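Long-range contact in septation protein imp2 (Schizosaccharomyces pombe, PDB 5C1F), which binds membrane phospholipids through its F-BAR domain, links the cytoskeleton to the membrane, is required for normal septation and takes part in disassembly of the medial ring: residues D141-L146 with A181-Y186. Numbering follows the deposited sequence.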
ATOM      1  N   ASP A 141      43.681 -25.070  52.985  1.00 36.79           N
ATOM      2  CA  ASP A 141      44.751 -25.947  52.514  1.00 36.58           C
ATOM      3  C   ASP A 141      46.021 -25.819  53.346  1.00 30.22           C
ATOM      4  O   ASP A 141      46.641 -26.825  53.680  1.00 37.12           O
ATOM      5  CB  ASP A 141      45.074 -25.660  51.046  1.00 36.07           C
ATOM      6  CG  ASP A 141      44.041 -26.230  50.099  1.00 41.77           C
ATOM      7  OD1 ASP A 141      43.375 -27.226  50.461  1.00 31.55           O
ATOM      8  OD2 ASP A 141      43.899 -25.686  48.985  1.00 42.40           O
ATOM      9  N   LYS A 142      46.417 -24.589  53.666  1.00 39.60           N
ATOM     10  CA  LYS A 142      47.604 -24.364  54.486  1.00 39.23           C
ATOM     11  C   LYS A 142      47.455 -25.064  55.828  1.00 37.65           C
ATOM     12  O   LYS A 142      48.354 -25.777  56.277  1.00 38.46           O
ATOM     13  CB  LYS A 142      47.854 -22.869  54.703  1.00 46.07           C
ATOM     14  CG  LYS A 142      48.429 -22.149  53.497  1.00 57.17           C
ATOM     15  CD  LYS A 142      48.811 -20.721  53.849  1.00 62.75           C
ATOM     16  CE  LYS A 142      49.287 -19.954  52.627  1.00 67.79           C
ATOM     17  NZ  LYS A 142      49.649 -18.545  52.958  1.00 71.49           N
ATOM     18  N   TYR A 143      46.302 -24.863  56.451  1.00 33.31           N
ATOM     19  CA  TYR A 143      46.009 -25.459  57.748  1.00 35.65           C
ATOM     20  C   TYR A 143      45.898 -26.978  57.650  1.00 37.69           C
ATOM     21  O   TYR A 143      46.288 -27.697  58.568  1.00 35.92           O
ATOM     22  CB  TYR A 143      44.723 -24.852  58.311  1.00 32.53           C
ATOM     23  CG  TYR A 143      44.220 -25.491  59.579  1.00 34.59           C
ATOM     24  CD1 TYR A 143      44.915 -25.357  60.772  1.00 29.87           C
ATOM     25  CD2 TYR A 143      43.035 -26.212  59.586  1.00 38.07           C
ATOM     26  CE1 TYR A 143      44.446 -25.938  61.938  1.00 38.51           C
ATOM     27  CE2 TYR A 143      42.557 -26.791  60.743  1.00 36.69           C
ATOM     28  CZ  TYR A 143      43.265 -26.652  61.915  1.00 39.97           C
ATOM     29  OH  TYR A 143      42.786 -27.232  63.064  1.00 46.41           O
ATOM     30  N   HIS A 144      45.374 -27.455  56.526  1.00 41.08           N
ATOM     31  CA  HIS A 144      45.229 -28.885  56.280  1.00 42.24           C
ATOM     32  C   HIS A 144      46.578 -29.591  56.268  1.00 37.41           C
ATOM     33  O   HIS A 144      46.800 -30.540  57.020  1.00 34.75           O
ATOM     34  CB  HIS A 144      44.501 -29.124  54.951  1.00 50.56           C
ATOM     35  CG  HIS A 144      44.339 -30.570  54.597  1.00 63.50           C
ATOM     36  ND1 HIS A 144      44.881 -31.120  53.448  1.00 71.63           N
ATOM     37  CD2 HIS A 144      43.701 -31.578  55.227  1.00 69.98           C
ATOM     38  CE1 HIS A 144      44.578 -32.401  53.398  1.00 76.16           C
ATOM     39  NE2 HIS A 144      43.864 -32.712  54.458  1.00 75.06           N
ATOM     40  N   TYR A 145      47.482 -29.115  55.419  1.00 37.12           N
ATOM     41  CA  TYR A 145      48.746 -29.805  55.198  1.00 38.15           C
ATOM     42  C   TYR A 145      49.777 -29.497  56.281  1.00 40.79           C
ATOM     43  O   TYR A 145      50.805 -30.167  56.370  1.00 47.11           O
ATOM     44  CB  TYR A 145      49.288 -29.467  53.806  1.00 40.96           C
ATOM     45  CG  TYR A 145      48.511 -30.165  52.707  1.00 45.67           C
ATOM     46  CD1 TYR A 145      47.421 -29.551  52.102  1.00 45.35           C
ATOM     47  CD2 TYR A 145      48.847 -31.451  52.301  1.00 50.81           C
ATOM     48  CE1 TYR A 145      46.698 -30.191  51.108  1.00 50.30           C
ATOM     49  CE2 TYR A 145      48.131 -32.100  51.310  1.00 56.17           C
ATOM     50  CZ  TYR A 145      47.056 -31.466  50.718  1.00 54.05           C
ATOM     51  OH  TYR A 145      46.340 -32.110  49.733  1.00 55.25           O
ATOM     52  N   LEU A 146      49.497 -28.499  57.114  1.00 38.14           N
ATOM     53  CA  LEU A 146      50.311 -28.278  58.305  1.00 34.80           C
ATOM     54  C   LEU A 146      50.015 -29.364  59.332  1.00 36.40           C
ATOM     55  O   LEU A 146      50.930 -29.916  59.944  1.00 35.94           O
ATOM     56  CB  LEU A 146      50.063 -26.893  58.905  1.00 34.55           C
ATOM     57  CG  LEU A 146      50.883 -25.752  58.298  1.00 39.37           C
ATOM     58  CD1 LEU A 146      50.580 -24.440  59.003  1.00 39.23           C
ATOM     59  CD2 LEU A 146      52.370 -26.067  58.361  1.00 37.01           C
ATOM     60  N   ALA A 181      48.343 -19.865  64.282  1.00 39.34           N
ATOM     61  CA  ALA A 181      48.102 -18.751  63.370  1.00 41.79           C
ATOM     62  C   ALA A 181      47.374 -19.223  62.112  1.00 42.27           C
ATOM     63  O   ALA A 181      46.504 -18.530  61.592  1.00 42.87           O
ATOM     64  CB  ALA A 181      49.412 -18.069  63.004  1.00 39.87           C
ATOM     65  N   SER A 182      47.739 -20.407  61.632  1.00 41.66           N
ATOM     66  CA  SER A 182      47.129 -20.980  60.436  1.00 36.33           C
ATOM     67  C   SER A 182      45.658 -21.299  60.668  1.00 39.38           C
ATOM     68  O   SER A 182      44.820 -21.093  59.792  1.00 38.88           O
ATOM     69  CB  SER A 182      47.878 -22.242  60.011  1.00 34.30           C
ATOM     70  OG  SER A 182      47.356 -22.757  58.800  1.00 37.37           O
ATOM     71  N   SER A 183      45.358 -21.816  61.855  1.00 43.59           N
ATOM     72  CA  SER A 183      43.985 -22.087  62.255  1.00 40.86           C
ATOM     73  C   SER A 183      43.220 -20.777  62.396  1.00 40.90           C
ATOM     74  O   SER A 183      42.039 -20.691  62.054  1.00 36.00           O
ATOM     75  CB  SER A 183      43.953 -22.868  63.571  1.00 39.96           C
ATOM     76  OG  SER A 183      42.627 -23.126  63.991  1.00 39.75           O
ATOM     77  N   SER A 184      43.912 -19.758  62.898  1.00 41.91           N
ATOM     78  CA  SER A 184      43.327 -18.435  63.079  1.00 42.01           C
ATOM     79  C   SER A 184      42.944 -17.803  61.742  1.00 47.95           C
ATOM     80  O   SER A 184      41.821 -17.323  61.576  1.00 38.04           O
ATOM     81  CB  SER A 184      44.299 -17.525  63.832  1.00 40.82           C
ATOM     82  OG  SER A 184      43.712 -16.264  64.102  1.00 46.06           O
ATOM     83  N   ASP A 185      43.877 -17.805  60.792  1.00 41.81           N
ATOM     84  CA  ASP A 185      43.631 -17.222  59.475  1.00 41.94           C
ATOM     85  C   ASP A 185      42.536 -17.981  58.739  1.00 40.61           C
ATOM     86  O   ASP A 185      41.732 -17.387  58.021  1.00 42.14           O
ATOM     87  CB  ASP A 185      44.911 -17.210  58.636  1.00 44.75           C
ATOM     88  CG  ASP A 185      46.003 -16.356  59.249  1.00 50.53           C
ATOM     89  OD1 ASP A 185      45.689 -15.485  60.089  1.00 52.10           O
ATOM     90  OD2 ASP A 185      47.179 -16.556  58.881  1.00 53.10           O
ATOM     91  N   TYR A 186      42.520 -19.298  58.921  1.00 36.79           N
ATOM     92  CA  TYR A 186      41.493 -20.156  58.338  1.00 36.09           C
ATOM     93  C   TYR A 186      40.111 -19.749  58.855  1.00 35.89           C
ATOM     94  O   TYR A 186      39.190 -19.527  58.069  1.00 36.33           O
ATOM     95  CB  TYR A 186      41.799 -21.624  58.659  1.00 30.87           C
ATOM     96  CG  TYR A 186      40.807 -22.659  58.157  1.00 29.89           C
ATOM     97  CD1 TYR A 186      39.884 -22.367  57.158  1.00 29.22           C
ATOM     98  CD2 TYR A 186      40.799 -23.937  58.693  1.00 29.86           C
ATOM     99  CE1 TYR A 186      38.980 -23.322  56.721  1.00 28.57           C
ATOM    100  CE2 TYR A 186      39.905 -24.894  58.262  1.00 36.36           C
ATOM    101  CZ  TYR A 186      38.999 -24.585  57.277  1.00 37.99           C
ATOM    102  OH  TYR A 186      38.113 -25.547  56.852  1.00 38.04           O
TER
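Ser182 OG sits against the facing helix at Tyr143, 3.2 Å from Tyr143 CA and 3.4 Å from Tyr143 CB, at the edge of the ring and near its plane. The hydroxyl lies anti to its own backbone N (chi1 -176°), which carries it across the interface. Tyr143 N is also near this oxygen, but at a poor angle for a hydrogen bond, and no hydrogen bond joins the two segments. Leu146 CD1 packs against Ser182 CB at 3.6 Å.

Tyr143 provides most of the remaining surface. One ortho carbon, CD1, comes 3.7 Å from Ser183 CA, while CE1 meets Ser183 CB at 3.5 Å. The other ortho carbon, CD2, touches Tyr186 CD2 at 3.3 Å. The two tyrosine side chains cross at about a right angle, yet their ring planes are inclined by 43°, an oblique pairing with centroids 5.5 Å apart.

Helices 69-155 and 162-252 run roughly antiparallel here, the axes of the two segments approaching to 8.8 Å, in an outlying part of the elongated F-BAR helical bundle. In the second subunit, Tyr280 N accepts no such role but donates to Tyr186 OH, Tyr283 N bonds only weakly to Tyr143 OH, and Phe279 meets the Tyr186 ring. At Ser182 the short side chain lets the hydroxyl sit directly against the Tyr143 backbone, and packing rather than polar bonding joins the segments.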